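PDB 2ZO4: metallo-beta-lactamase family protein from Thermus thermophilus, which binds two zinc ions in a metallo-beta-lactamase fold and is probably a hydrolase. Local coordinates for residues Val22-Leu27 against Asp37-Thr42; Phe96-Arg101 against Tyr205-Pro210; Ala159-Arg164 against Phe178-Glu183; Arg164-Pro169 against Asp219-Leu224. One frame throughout, in Å; residues are numbered along the deposited sequence.

Contact 1: Val22-Leu27 against Asp37-Thr42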
loop_
_atom_site.group_PDB
_atom_site.type_symbol
_atom_site.label_atom_id
_atom_site.label_comp_id
_atom_site.label_asym_id
_atom_site.label_seq_id
_atom_site.Cartn_x
_atom_site.Cartn_y
_atom_site.Cartn_z
ATOM N N VAL A 22 7.603 2.194 9.057
ATOM C CA VAL A 22 7.236 1.089 8.181
ATOM C C VAL A 22 7.837 -0.211 8.716
ATOM O O VAL A 22 8.948 -0.213 9.254
ATOM C CB VAL A 22 7.646 1.355 6.699
ATOM C CG1 VAL A 22 9.176 1.334 6.517
ATOM C CG2 VAL A 22 6.959 0.366 5.752
ATOM N N ASN A 23 7.079 -1.299 8.587
ATOM C CA ASN A 23 7.539 -2.632 8.967
ATOM C C ASN A 23 8.025 -3.431 7.764
ATOM O O ASN A 23 7.241 -3.764 6.863
ATOM C CB ASN A 23 6.423 -3.411 9.670
ATOM C CG ASN A 23 5.993 -2.776 10.971
ATOM O OD1 ASN A 23 6.808 -2.204 11.694
ATOM N ND2 ASN A 23 4.704 -2.870 11.278
ATOM N N LEU A 24 9.319 -3.724 7.758
ATOM C CA LEU A 24 9.916 -4.615 6.773
ATOM C C LEU A 24 10.100 -5.985 7.409
ATOM O O LEU A 24 10.137 -6.107 8.639
ATOM C CB LEU A 24 11.269 -4.078 6.302
ATOM C CG LEU A 24 11.435 -2.588 5.982
ATOM C CD1 LEU A 24 12.813 -2.349 5.390
ATOM C CD2 LEU A 24 10.346 -2.085 5.038
ATOM N N TYR A 25 10.210 -7.013 6.574
ATOM C CA TYR A 25 10.369 -8.380 7.063
ATOM C C TYR A 25 11.534 -9.079 6.374
ATOM O O TYR A 25 11.569 -9.190 5.147
ATOM C CB TYR A 25 9.044 -9.156 6.938
ATOM C CG TYR A 25 7.957 -8.513 7.771
ATOM C CD1 TYR A 25 7.820 -8.818 9.123
ATOM C CD2 TYR A 25 7.102 -7.555 7.221
ATOM C CE1 TYR A 25 6.848 -8.204 9.905
ATOM C CE2 TYR A 25 6.127 -6.934 7.997
ATOM C CZ TYR A 25 6.010 -7.267 9.340
ATOM O OH TYR A 25 5.050 -6.661 10.116
ATOM N N LEU A 26 12.493 -9.521 7.185
ATOM C CA LEU A 26 13.707 -10.179 6.710
ATOM C C LEU A 26 13.548 -11.694 6.834
ATOM O O LEU A 26 13.208 -12.210 7.903
ATOM C CB LEU A 26 14.915 -9.694 7.531
ATOM C CG LEU A 26 16.382 -9.992 7.175
ATOM C CD1 LEU A 26 16.751 -11.470 7.261
ATOM C CD2 LEU A 26 16.762 -9.423 5.812
ATOM N N LEU A 27 13.779 -12.393 5.727
ATOM C CA LEU A 27 13.748 -13.851 5.713
ATOM C C LEU A 27 15.147 -14.379 5.447
ATOM O O LEU A 27 15.779 -13.997 4.468
ATOM C CB LEU A 27 12.769 -14.381 4.658
ATOM C CG LEU A 27 11.261 -14.319 4.928
ATOM C CD1 LEU A 27 10.720 -12.907 4.809
ATOM C CD2 LEU A 27 10.523 -15.233 3.967
ATOM N N ASP A 37 9.578 -5.737 1.400
ATOM C CA ASP A 37 9.594 -4.263 1.434
ATOM C C ASP A 37 10.962 -3.684 1.841
ATOM O O ASP A 37 11.803 -4.398 2.392
ATOM C CB ASP A 37 8.421 -3.708 2.258
ATOM C CG ASP A 37 7.069 -4.048 1.639
ATOM O OD1 ASP A 37 7.027 -4.318 0.417
ATOM O OD2 ASP A 37 6.049 -4.046 2.365
ATOM N N THR A 38 11.189 -2.403 1.538
ATOM C CA THR A 38 12.555 -1.856 1.514
ATOM C C THR A 38 12.739 -0.460 2.110
ATOM O O THR A 38 13.848 0.072 2.075
ATOM C CB THR A 38 13.114 -1.782 0.065
ATOM O OG1 THR A 38 12.296 -0.907 -0.724
ATOM C CG2 THR A 38 13.169 -3.149 -0.578
ATOM N N ALA A 39 11.672 0.127 2.648
ATOM C CA ALA A 39 11.672 1.540 3.051
ATOM C C ALA A 39 12.062 2.447 1.877
ATOM O O ALA A 39 11.674 2.187 0.736
ATOM C CB ALA A 39 12.571 1.774 4.274
ATOM N N LEU A 40 12.835 3.496 2.147
ATOM C CA LEU A 40 13.136 4.508 1.126
ATOM C C LEU A 40 14.435 5.261 1.412
ATOM O O LEU A 40 15.037 5.098 2.476
ATOM C CB LEU A 40 11.960 5.489 0.967
ATOM C CG LEU A 40 11.716 6.592 2.005
ATOM C CD1 LEU A 40 10.571 7.478 1.542
ATOM C CD2 LEU A 40 11.439 6.037 3.402
ATOM N N GLY A 41 14.845 6.092 0.454
ATOM C CA GLY A 41 16.152 6.740 0.481
ATOM C C GLY A 41 16.223 8.011 1.299
ATOM O O GLY A 41 16.297 9.108 0.748
ATOM N N THR A 42 16.175 7.861 2.617
ATOM C CA THR A 42 16.552 8.936 3.529
ATOM C C THR A 42 17.741 8.417 4.315
ATOM O O THR A 42 17.950 7.206 4.377
ATOM C CB THR A 42 15.419 9.336 4.512
ATOM O OG1 THR A 42 15.183 8.284 5.457
ATOM C CG2 THR A 42 14.128 9.660 3.770
HETATM O O HOH W 1 5.694 -4.952 4.889
#
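Leu-24 reaches from strand 21-29 onto the backbone of the loop that follows strand 32-36. Its CB and CG each lie 4.0 Å from Asp-37 O. CG sits anti to the carbonyl carbon (chi1 -43°), and the two methyls spread over the loop from there. CD1 lies 3.8 Å from Thr-38 C and also touches the CB of Ala-39. CD2 makes the closest approach, 3.5 Å from Ala-39 N. It packs against the peptides on both sides of Thr-38, and lies 3.8 Å from Asp-37 CB. Two residues back on the strand, Val-22 adds a looser contact, with CG1 4.1 Å from Ala-39 CB. No direct hydrogen bond joins the two segments. One water bridges them instead, donating to Asn-23 O at 2.8 Å and to Asp-37 OD2 at 2.7 Å. The same OD2 accepts hydrogen bonds from His-75 ND1 and Thr-69 OG1. His-75 is a ligand of the second zinc, so Asp-37 lies in the second shell, consistent with a part in orienting that ligand. The contact is buried. Its chemistry implies a divided surface: hydrocarbon lies against the backbone beside the second-shell aspartate, while water and outside partners satisfy OD2.

Contact 2: Phe96-Arg101 against Tyr205-Pro210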
loop_
_atom_site.group_PDB
_atom_site.type_symbol
_atom_site.label_atom_id
_atom_site.label_comp_id
_atom_site.label_asym_id
_atom_site.label_seq_id
_atom_site.Cartn_x
_atom_site.Cartn_y
_atom_site.Cartn_z
ATOM N N PHE A 96 2.615 -2.653 -12.565
ATOM C CA PHE A 96 3.562 -2.322 -13.640
ATOM C C PHE A 96 3.154 -1.147 -14.522
ATOM O O PHE A 96 3.963 -0.255 -14.768
ATOM C CB PHE A 96 3.877 -3.558 -14.496
ATOM C CG PHE A 96 4.942 -4.453 -13.909
ATOM C CD1 PHE A 96 4.783 -5.020 -12.643
ATOM C CD2 PHE A 96 6.096 -4.750 -14.636
ATOM C CE1 PHE A 96 5.763 -5.848 -12.102
ATOM C CE2 PHE A 96 7.080 -5.579 -14.103
ATOM C CZ PHE A 96 6.911 -6.133 -12.833
ATOM N N ALA A 97 1.908 -1.145 -14.989
ATOM C CA ALA A 97 1.409 -0.065 -15.838
ATOM C C ALA A 97 0.808 1.077 -15.026
ATOM O O ALA A 97 0.320 2.058 -15.589
ATOM C CB ALA A 97 0.396 -0.597 -16.851
ATOM N N ARG A 98 0.854 0.962 -13.702
ATOM C CA ARG A 98 0.211 1.956 -12.844
ATOM C C ARG A 98 1.199 2.642 -11.894
ATOM O O ARG A 98 1.946 3.525 -12.323
ATOM C CB ARG A 98 -0.987 1.335 -12.111
ATOM C CG ARG A 98 -2.042 0.766 -13.067
ATOM C CD ARG A 98 -3.201 0.123 -12.327
ATOM N NE ARG A 98 -4.195 -0.452 -13.232
ATOM C CZ ARG A 98 -5.164 0.232 -13.842
ATOM N NH1 ARG A 98 -5.285 1.544 -13.667
ATOM N NH2 ARG A 98 -6.018 -0.404 -14.639
ATOM N N GLY A 99 1.211 2.232 -10.626
ATOM C CA GLY A 99 2.110 2.808 -9.628
ATOM C C GLY A 99 3.587 2.726 -9.978
ATOM O O GLY A 99 4.337 3.673 -9.728
ATOM N N HIS A 100 4.006 1.596 -10.546
ATOM C CA HIS A 100 5.387 1.429 -11.013
ATOM C C HIS A 100 5.729 2.417 -12.131
ATOM O O HIS A 100 6.773 3.064 -12.082
ATOM C CB HIS A 100 5.654 -0.015 -11.456
ATOM C CG HIS A 100 7.031 -0.240 -12.003
ATOM N ND1 HIS A 100 8.176 0.025 -11.279
ATOM C CD2 HIS A 100 7.447 -0.719 -13.200
ATOM C CE1 HIS A 100 9.236 -0.272 -12.009
ATOM N NE2 HIS A 100 8.822 -0.725 -13.179
ATOM N N ARG A 101 4.847 2.528 -13.126
ATOM C CA ARG A 101 5.001 3.507 -14.209
ATOM C C ARG A 101 5.067 4.942 -13.680
ATOM O O ARG A 101 5.848 5.757 -14.176
ATOM C CB ARG A 101 3.872 3.378 -15.234
ATOM C CG ARG A 101 4.117 4.192 -16.503
ATOM C CD ARG A 101 3.024 4.025 -17.536
ATOM N NE ARG A 101 3.373 4.750 -18.759
ATOM C CZ ARG A 101 2.498 5.215 -19.648
ATOM N NH1 ARG A 101 1.194 5.047 -19.468
ATOM N NH2 ARG A 101 2.934 5.861 -20.724
ATOM N N TYR A 205 -3.689 6.939 -11.785
ATOM C CA TYR A 205 -3.291 5.637 -12.341
ATOM C C TYR A 205 -4.086 4.452 -11.788
ATOM O O TYR A 205 -3.853 3.309 -12.180
ATOM C CB TYR A 205 -1.790 5.394 -12.116
ATOM C CG TYR A 205 -1.333 5.520 -10.675
ATOM C CD1 TYR A 205 -1.525 4.478 -9.761
ATOM C CD2 TYR A 205 -0.699 6.678 -10.230
ATOM C CE1 TYR A 205 -1.106 4.597 -8.433
ATOM C CE2 TYR A 205 -0.277 6.808 -8.906
ATOM C CZ TYR A 205 -0.480 5.764 -8.016
ATOM O OH TYR A 205 -0.057 5.889 -6.710
ATOM N N THR A 206 -5.012 4.734 -10.878
ATOM C CA THR A 206 -5.761 3.716 -10.146
ATOM C C THR A 206 -6.810 3.017 -11.024
ATOM O O THR A 206 -7.332 3.609 -11.966
ATOM C CB THR A 206 -6.431 4.352 -8.888
ATOM O OG1 THR A 206 -5.432 5.009 -8.099
ATOM C CG2 THR A 206 -7.110 3.305 -8.012
ATOM N N ARG A 207 -7.096 1.751 -10.708
ATOM C CA ARG A 207 -8.266 1.029 -11.234
ATOM C C ARG A 207 -9.552 1.824 -10.971
ATOM O O ARG A 207 -9.558 2.741 -10.146
ATOM C CB ARG A 207 -8.361 -0.364 -10.598
ATOM C CG ARG A 207 -7.288 -1.356 -11.069
ATOM C CD ARG A 207 -6.998 -2.440 -10.025
ATOM N NE ARG A 207 -8.161 -3.283 -9.734
ATOM C CZ ARG A 207 -8.523 -4.354 -10.438
ATOM N NH1 ARG A 207 -7.816 -4.734 -11.494
ATOM N NH2 ARG A 207 -9.599 -5.045 -10.087
ATOM N N GLU A 208 -10.634 1.465 -11.662
ATOM C CA GLU A 208 -11.869 2.263 -11.673
ATOM C C GLU A 208 -12.542 2.480 -10.308
ATOM O O GLU A 208 -12.933 3.600 -9.969
ATOM C CB GLU A 208 -12.875 1.673 -12.669
ATOM N N ASN A 209 -12.677 1.413 -9.529
ATOM C CA ASN A 209 -13.388 1.484 -8.251
ATOM C C ASN A 209 -12.528 0.900 -7.123
ATOM O O ASN A 209 -12.789 -0.217 -6.657
ATOM C CB ASN A 209 -14.740 0.757 -8.371
ATOM C CG ASN A 209 -15.745 1.175 -7.303
ATOM O OD1 ASN A 209 -15.401 1.821 -6.314
ATOM N ND2 ASN A 209 -17.000 0.777 -7.492
ATOM N N PRO A 210 -11.492 1.654 -6.682
ATOM C CA PRO A 210 -10.536 1.140 -5.688
ATOM C C PRO A 210 -11.148 0.664 -4.371
ATOM O O PRO A 210 -10.657 -0.315 -3.806
ATOM C CB PRO A 210 -9.596 2.336 -5.442
ATOM C CG PRO A 210 -10.336 3.523 -5.942
ATOM C CD PRO A 210 -11.142 3.025 -7.096
#
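Tyr-205 O accepts a hydrogen bond from Arg-98 NH1 at 2.7 Å, with an N-H...O angle of 161°. The oxygen lies in the guanidinium plane. The nitrogen, however, stands above the carbonyl plane, 43° out of it. Arg-98 is extended from CG to NE, and its aliphatic part runs past the same oxygen, with CG 3.2 Å from Tyr-205 O. Arg-207 CG lies over one face of the guanidinium, toward its rim, 3.8 Å from Arg-98 CZ. The two arginine side chains cross at about a right angle, and their guanidinium planes are 78° apart. Glu-94 forms salt bridges with both, through Arg-98 NE and Arg-207 NH1, and probably offsets the like charges. Arg-207 NE has a second acid partner in Asp-213.

The Tyr-205 ring lies against the start of helix 99-104. Gly-99 CA makes a CH-pi contact over one face of the ring, 4.2 Å from its centroid and offset toward the rim. The hydroxyl of Tyr-205 is hydrogen-bonded to His-71 NE2. His-71 stands between the zinc ligands His-70 and His-72, in the His-X-His-X-Asp-His motif of the metallo-beta-lactamase fold. The arrangement thus belongs to the surroundings of the dinuclear zinc site in this fold.

Contact 3: Ala159-Arg164 against Phe178-Glu183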
loop_
_atom_site.group_PDB
_atom_site.type_symbol
_atom_site.label_atom_id
_atom_site.label_comp_id
_atom_site.label_asym_id
_atom_site.label_seq_id
_atom_site.Cartn_x
_atom_site.Cartn_y
_atom_site.Cartn_z
ATOM N N ALA A 159 14.037 -18.430 0.998
ATOM C CA ALA A 159 14.789 -18.602 2.248
ATOM C C ALA A 159 14.270 -19.753 3.113
ATOM O O ALA A 159 14.133 -19.620 4.329
ATOM C CB ALA A 159 14.818 -17.287 3.041
ATOM N N GLY A 160 13.968 -20.881 2.474
ATOM C CA GLY A 160 13.497 -22.068 3.190
ATOM C C GLY A 160 12.011 -22.061 3.502
ATOM O O GLY A 160 11.465 -23.059 3.977
ATOM N N LYS A 161 11.354 -20.936 3.234
ATOM C CA LYS A 161 9.913 -20.820 3.438
ATOM C C LYS A 161 9.138 -20.815 2.119
ATOM O O LYS A 161 9.698 -20.540 1.055
ATOM C CB LYS A 161 9.588 -19.590 4.294
ATOM C CG LYS A 161 9.910 -19.802 5.774
ATOM C CD LYS A 161 9.997 -18.500 6.540
ATOM C CE LYS A 161 10.247 -18.751 8.028
ATOM N NZ LYS A 161 11.554 -19.420 8.296
ATOM N N ARG A 162 7.854 -21.153 2.201
ATOM C CA ARG A 162 6.980 -21.158 1.035
ATOM C C ARG A 162 5.888 -20.109 1.202
ATOM O O ARG A 162 5.074 -20.180 2.126
ATOM C CB ARG A 162 6.386 -22.547 0.804
ATOM C CG ARG A 162 5.773 -22.719 -0.582
ATOM C CD ARG A 162 5.614 -24.189 -0.953
ATOM N NE ARG A 162 4.714 -24.339 -2.096
ATOM C CZ ARG A 162 5.093 -24.613 -3.342
ATOM N NH1 ARG A 162 6.372 -24.797 -3.633
ATOM N NH2 ARG A 162 4.179 -24.715 -4.299
ATOM N N LEU A 163 5.892 -19.136 0.298
ATOM C CA LEU A 163 5.026 -17.967 0.388
ATOM C C LEU A 163 4.002 -17.962 -0.739
ATOM O O LEU A 163 4.364 -18.086 -1.907
ATOM C CB LEU A 163 5.868 -16.688 0.313
ATOM C CG LEU A 163 6.677 -16.249 1.538
ATOM C CD1 LEU A 163 7.838 -17.188 1.846
ATOM C CD2 LEU A 163 7.189 -14.840 1.326
ATOM N N ARG A 164 2.730 -17.811 -0.387
ATOM C CA ARG A 164 1.671 -17.700 -1.380
ATOM C C ARG A 164 1.395 -16.231 -1.668
ATOM O O ARG A 164 1.136 -15.451 -0.747
ATOM C CB ARG A 164 0.392 -18.392 -0.892
ATOM C CG ARG A 164 -0.751 -18.416 -1.914
ATOM C CD ARG A 164 -0.502 -19.427 -3.036
ATOM N NE ARG A 164 -0.472 -20.797 -2.520
ATOM C CZ ARG A 164 -0.145 -21.875 -3.232
ATOM N NH1 ARG A 164 0.185 -21.767 -4.514
ATOM N NH2 ARG A 164 -0.149 -23.069 -2.651
ATOM N N PHE A 178 1.827 -11.654 1.279
ATOM C CA PHE A 178 2.579 -12.895 1.173
ATOM C C PHE A 178 2.212 -13.809 2.331
ATOM O O PHE A 178 2.420 -13.465 3.497
ATOM C CB PHE A 178 4.087 -12.625 1.108
ATOM C CG PHE A 178 4.499 -11.777 -0.071
ATOM C CD1 PHE A 178 4.715 -12.354 -1.319
ATOM C CD2 PHE A 178 4.654 -10.394 0.067
ATOM C CE1 PHE A 178 5.084 -11.570 -2.421
ATOM C CE2 PHE A 178 5.024 -9.599 -1.028
ATOM C CZ PHE A 178 5.240 -10.190 -2.270
ATOM N N TYR A 179 1.651 -14.967 1.993
ATOM C CA TYR A 179 1.080 -15.874 2.984
ATOM C C TYR A 179 1.873 -17.170 3.130
ATOM O O TYR A 179 2.077 -17.908 2.159
ATOM C CB TYR A 179 -0.388 -16.166 2.645
ATOM C CG TYR A 179 -1.155 -16.952 3.699
ATOM C CD1 TYR A 179 -1.082 -16.615 5.051
ATOM C CD2 TYR A 179 -1.980 -18.017 3.331
ATOM C CE1 TYR A 179 -1.802 -17.336 6.015
ATOM C CE2 TYR A 179 -2.698 -18.741 4.280
ATOM C CZ TYR A 179 -2.609 -18.390 5.617
ATOM O OH TYR A 179 -3.322 -19.103 6.553
ATOM N N LEU A 180 2.324 -17.421 4.356
ATOM C CA LEU A 180 3.009 -18.661 4.711
ATOM C C LEU A 180 1.946 -19.644 5.182
ATOM O O LEU A 180 1.530 -19.621 6.342
ATOM C CB LEU A 180 4.054 -18.411 5.808
ATOM C CG LEU A 180 5.364 -17.711 5.421
ATOM C CD1 LEU A 180 5.152 -16.245 5.031
ATOM C CD2 LEU A 180 6.349 -17.798 6.565
ATOM N N GLU A 181 1.507 -20.495 4.257
ATOM C CA GLU A 181 0.305 -21.305 4.429
ATOM C C GLU A 181 0.403 -22.334 5.551
ATOM O O GLU A 181 -0.547 -22.502 6.320
ATOM C CB GLU A 181 -0.079 -21.985 3.109
ATOM C CG GLU A 181 -0.556 -21.009 2.039
ATOM C CD GLU A 181 -0.966 -21.685 0.740
ATOM O OE1 GLU A 181 -0.388 -22.736 0.384
ATOM O OE2 GLU A 181 -1.867 -21.145 0.069
ATOM N N GLU A 182 1.542 -23.016 5.651
ATOM C CA GLU A 182 1.713 -24.027 6.691
ATOM C C GLU A 182 1.685 -23.392 8.083
ATOM O O GLU A 182 0.988 -23.874 8.980
ATOM C CB GLU A 182 2.996 -24.835 6.480
ATOM C CG GLU A 182 3.124 -26.016 7.446
ATOM C CD GLU A 182 4.291 -26.932 7.127
ATOM O OE1 GLU A 182 5.333 -26.437 6.638
ATOM O OE2 GLU A 182 4.165 -28.153 7.375
ATOM N N GLU A 183 2.418 -22.293 8.236
ATOM C CA GLU A 183 2.530 -21.586 9.507
ATOM C C GLU A 183 1.287 -20.746 9.814
ATOM O O GLU A 183 1.007 -20.433 10.977
ATOM C CB GLU A 183 3.782 -20.698 9.510
ATOM C CG GLU A 183 5.107 -21.449 9.317
ATOM C CD GLU A 183 5.525 -21.610 7.853
ATOM O OE1 GLU A 183 4.667 -21.536 6.951
ATOM O OE2 GLU A 183 6.732 -21.818 7.601
HETATM O O HOH W 2 3.990 -22.372 4.050
HETATM O O HOH W 3 2.618 -20.741 1.493
HETATM O O HOH W 4 7.114 -22.471 5.009
#
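Arg-164 and Tyr-179 form an antiparallel hydrogen-bonded pair. Arg-164 N donates to Tyr-179 O at 2.6 Å, and Tyr-179 N donates to Arg-164 O at 2.8 Å. The side chains of this pair lie on one face of the sheet. On the other face, Leu-163 and Leu-180 lie side by side and point the same way, with Leu-163 CG 3.8 Å from Leu-180 CD1. Leu-163 CD2 also packs on the CB of Phe-178, and Lys-161 CD rests on Leu-180 CD2.

At the end of the pairing, Arg-164 grips Glu-181 side-on with two nitrogens. NE bonds OE2 at 3.0 Å, and NH2 bonds OE1 at 3.1 Å. The carboxylate meets the edge of the guanidinium, but the two planes are 54° apart, and OE2 is approached from above the carboxylate plane. Bends at chi2 and chi3 of Arg-164 bring NE round to this carboxylate. Its NH1 is held by Gly-153 O.

Farther out, past the regular pairing, waters bridge the segments. One water takes a bond from Glu-181 N at 3.0 Å and lies close to the carbonyl oxygens of Arg-162 and Tyr-179. Another links Arg-162 N to Glu-183 OE2. Lys-161 NZ turns to Pro-6 O. This is the open end of the beta hairpin formed by strands 161-167 and 176-180, part of the second sheet of the metallo-beta-lactamase alpha-beta/beta-alpha sandwich.

Contact 4: Arg164-Pro169 against Asp219-Leu224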
loop_
_atom_site.group_PDB
_atom_site.type_symbol
_atom_site.label_atom_id
_atom_site.label_comp_id
_atom_site.label_asym_id
_atom_site.label_seq_id
_atom_site.Cartn_x
_atom_site.Cartn_y
_atom_site.Cartn_z
ATOM N N ARG A 164 2.730 -17.811 -0.387
ATOM C CA ARG A 164 1.671 -17.700 -1.380
ATOM C C ARG A 164 1.395 -16.231 -1.668
ATOM O O ARG A 164 1.136 -15.451 -0.747
ATOM C CB ARG A 164 0.392 -18.392 -0.892
ATOM C CG ARG A 164 -0.751 -18.416 -1.914
ATOM C CD ARG A 164 -0.502 -19.427 -3.036
ATOM N NE ARG A 164 -0.472 -20.797 -2.520
ATOM C CZ ARG A 164 -0.145 -21.875 -3.232
ATOM N NH1 ARG A 164 0.185 -21.767 -4.514
ATOM N NH2 ARG A 164 -0.149 -23.069 -2.651
ATOM N N VAL A 165 1.449 -15.861 -2.943
ATOM C CA VAL A 165 1.149 -14.493 -3.364
ATOM C C VAL A 165 -0.364 -14.266 -3.418
ATOM O O VAL A 165 -1.086 -14.943 -4.158
ATOM C CB VAL A 165 1.809 -14.148 -4.726
ATOM C CG1 VAL A 165 1.496 -12.697 -5.142
ATOM C CG2 VAL A 165 3.312 -14.354 -4.647
ATOM N N LEU A 166 -0.836 -13.315 -2.616
ATOM C CA LEU A 166 -2.255 -12.972 -2.591
ATOM C C LEU A 166 -2.459 -11.559 -3.097
ATOM O O LEU A 166 -2.152 -10.595 -2.397
ATOM C CB LEU A 166 -2.836 -13.102 -1.181
ATOM C CG LEU A 166 -2.594 -14.368 -0.357
ATOM C CD1 LEU A 166 -3.182 -14.164 1.024
ATOM C CD2 LEU A 166 -3.190 -15.613 -1.024
ATOM N N TRP A 167 -2.966 -11.446 -4.322
ATOM C CA TRP A 167 -3.312 -10.160 -4.903
ATOM C C TRP A 167 -4.468 -9.573 -4.110
ATOM O O TRP A 167 -5.551 -10.169 -4.018
ATOM C CB TRP A 167 -3.679 -10.314 -6.381
ATOM C CG TRP A 167 -4.042 -9.034 -7.090
ATOM C CD1 TRP A 167 -3.456 -7.807 -6.934
ATOM C CD2 TRP A 167 -5.055 -8.869 -8.091
ATOM N NE1 TRP A 167 -4.050 -6.887 -7.769
ATOM C CE2 TRP A 167 -5.033 -7.512 -8.491
ATOM C CE3 TRP A 167 -5.979 -9.738 -8.690
ATOM C CZ2 TRP A 167 -5.904 -7.000 -9.463
ATOM C CZ3 TRP A 167 -6.852 -9.226 -9.656
ATOM C CH2 TRP A 167 -6.806 -7.870 -10.029
ATOM N N THR A 168 -4.206 -8.419 -3.506
ATOM C CA THR A 168 -5.166 -7.742 -2.640
ATOM C C THR A 168 -5.281 -6.263 -3.037
ATOM O O THR A 168 -4.793 -5.380 -2.316
ATOM C CB THR A 168 -4.774 -7.885 -1.152
ATOM O OG1 THR A 168 -3.346 -7.853 -1.028
ATOM C CG2 THR A 168 -5.300 -9.209 -0.575
ATOM N N PRO A 169 -5.927 -5.989 -4.192
ATOM C CA PRO A 169 -6.062 -4.624 -4.698
ATOM C C PRO A 169 -6.960 -3.764 -3.806
ATOM O O PRO A 169 -7.780 -4.299 -3.056
ATOM C CB PRO A 169 -6.710 -4.824 -6.070
ATOM C CG PRO A 169 -7.462 -6.110 -5.939
ATOM C CD PRO A 169 -6.594 -6.963 -5.076
ATOM N N ASP A 219 -12.600 -9.193 2.399
ATOM C CA ASP A 219 -13.371 -10.440 2.385
ATOM C C ASP A 219 -12.460 -11.646 2.185
ATOM O O ASP A 219 -12.569 -12.635 2.910
ATOM C CB ASP A 219 -14.421 -10.418 1.268
ATOM C CG ASP A 219 -15.706 -9.713 1.669
ATOM O OD1 ASP A 219 -16.198 -9.925 2.801
ATOM O OD2 ASP A 219 -16.240 -8.949 0.835
ATOM N N ARG A 220 -11.567 -11.548 1.197
ATOM C CA ARG A 220 -10.612 -12.607 0.866
ATOM C C ARG A 220 -9.726 -12.937 2.069
ATOM O O ARG A 220 -9.569 -14.104 2.422
ATOM C CB ARG A 220 -9.760 -12.193 -0.344
ATOM C CG ARG A 220 -9.067 -13.336 -1.084
ATOM C CD ARG A 220 -7.554 -13.335 -0.867
ATOM N NE ARG A 220 -6.888 -14.376 -1.653
ATOM C CZ ARG A 220 -6.366 -14.204 -2.869
ATOM N NH1 ARG A 220 -6.408 -13.020 -3.469
ATOM N NH2 ARG A 220 -5.788 -15.228 -3.488
ATOM N N LEU A 221 -9.177 -11.902 2.704
ATOM C CA LEU A 221 -8.346 -12.066 3.901
ATOM C C LEU A 221 -9.132 -12.588 5.105
ATOM O O LEU A 221 -8.594 -13.349 5.905
ATOM C CB LEU A 221 -7.635 -10.757 4.267
ATOM C CG LEU A 221 -6.662 -10.168 3.241
ATOM C CD1 LEU A 221 -6.035 -8.881 3.780
ATOM C CD2 LEU A 221 -5.586 -11.178 2.832
ATOM N N ALA A 222 -10.393 -12.182 5.225
ATOM C CA ALA A 222 -11.253 -12.631 6.324
ATOM C C ALA A 222 -11.465 -14.148 6.314
ATOM O O ALA A 222 -11.481 -14.779 7.370
ATOM C CB ALA A 222 -12.589 -11.907 6.290
ATOM N N ASP A 223 -11.612 -14.716 5.119
ATOM C CA ASP A 223 -11.875 -16.147 4.939
ATOM C C ASP A 223 -10.603 -16.980 4.794
ATOM O O ASP A 223 -10.669 -18.206 4.659
ATOM C CB ASP A 223 -12.777 -16.369 3.715
ATOM C CG ASP A 223 -14.107 -15.643 3.824
ATOM O OD1 ASP A 223 -14.765 -15.744 4.882
ATOM O OD2 ASP A 223 -14.506 -14.976 2.842
ATOM N N LEU A 224 -9.449 -16.314 4.827
ATOM C CA LEU A 224 -8.164 -16.973 4.592
ATOM C C LEU A 224 -7.844 -18.063 5.613
ATOM O O LEU A 224 -7.310 -19.113 5.254
ATOM C CB LEU A 224 -7.026 -15.941 4.550
ATOM C CG LEU A 224 -5.651 -16.366 4.024
ATOM C CD1 LEU A 224 -5.695 -16.824 2.556
ATOM C CD2 LEU A 224 -4.662 -15.222 4.196
#
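A strand packs here against the C-terminal end of a helix, chiefly through leucines and the flat face of an arginine, with Leu-166 of strand 161-167 facing Arg-220 and Leu-221 of helix 210-222 and Leu-224. Leu-166 and Leu-224 meet tip to tip, CD1 to CD2 at 3.7 Å. The same Leu-166 CD1 makes a looser contact with Leu-221 CD2. The other branch of Leu-166 turns to Arg-220, with CD2 3.6 Å from its NH2. Leu-166 CB stands 4.1 Å above the centre of the guanidinium, so the leucine covers one face of it.

This is the sheet-to-helix layer of the metallo-beta-lactamase sandwich, in which helices cover the outer faces of two central sheets. Tyr-179 of the adjacent strand 176-180 and Leu-186 of strand 185-189 also touch this patch.

Arg-220 NH1 comes within 3.0 Å of Trp-167 O near the guanidinium plane, but the angle is too poor for a hydrogen bond. The firm polar partner is Asp-152, which forms a salt bridge with Arg-220 NH2 and also accepts from Trp-167 N. Past the strand end, Thr-168 CG2 lies 3.9 Å from Leu-221 CD2, the two side chains crossing at about a right angle. Thr-168 OG1 is hydrogen-bonded to His-175 ND1.

Overall arrangement
Contact 1 is the buried one; the other three are partly buried. Contacts 3 and 4 share Arg-164 and strand 161-167. Contact 3 pairs that strand with its hairpin neighbour, while contact 4 sets its continuation against a helix. Tyr-179 packs on both Leu-166 and Leu-224 and so joins the two. Leu-27, on the strand of contact 1, packs on Leu-163 of contact 3 and brings the two sheets together. Arg-207 of contact 2 touches Trp-167 and Pro-169 of contact 4. Contacts 1 and 2 lie on opposite sides of the chain's centre, yet both adjoin zinc-site histidines. Backbone pairing and a salt bridge carry contact 3, an arginine-carbonyl bond contact 2, and chiefly packing contacts 1 and 4.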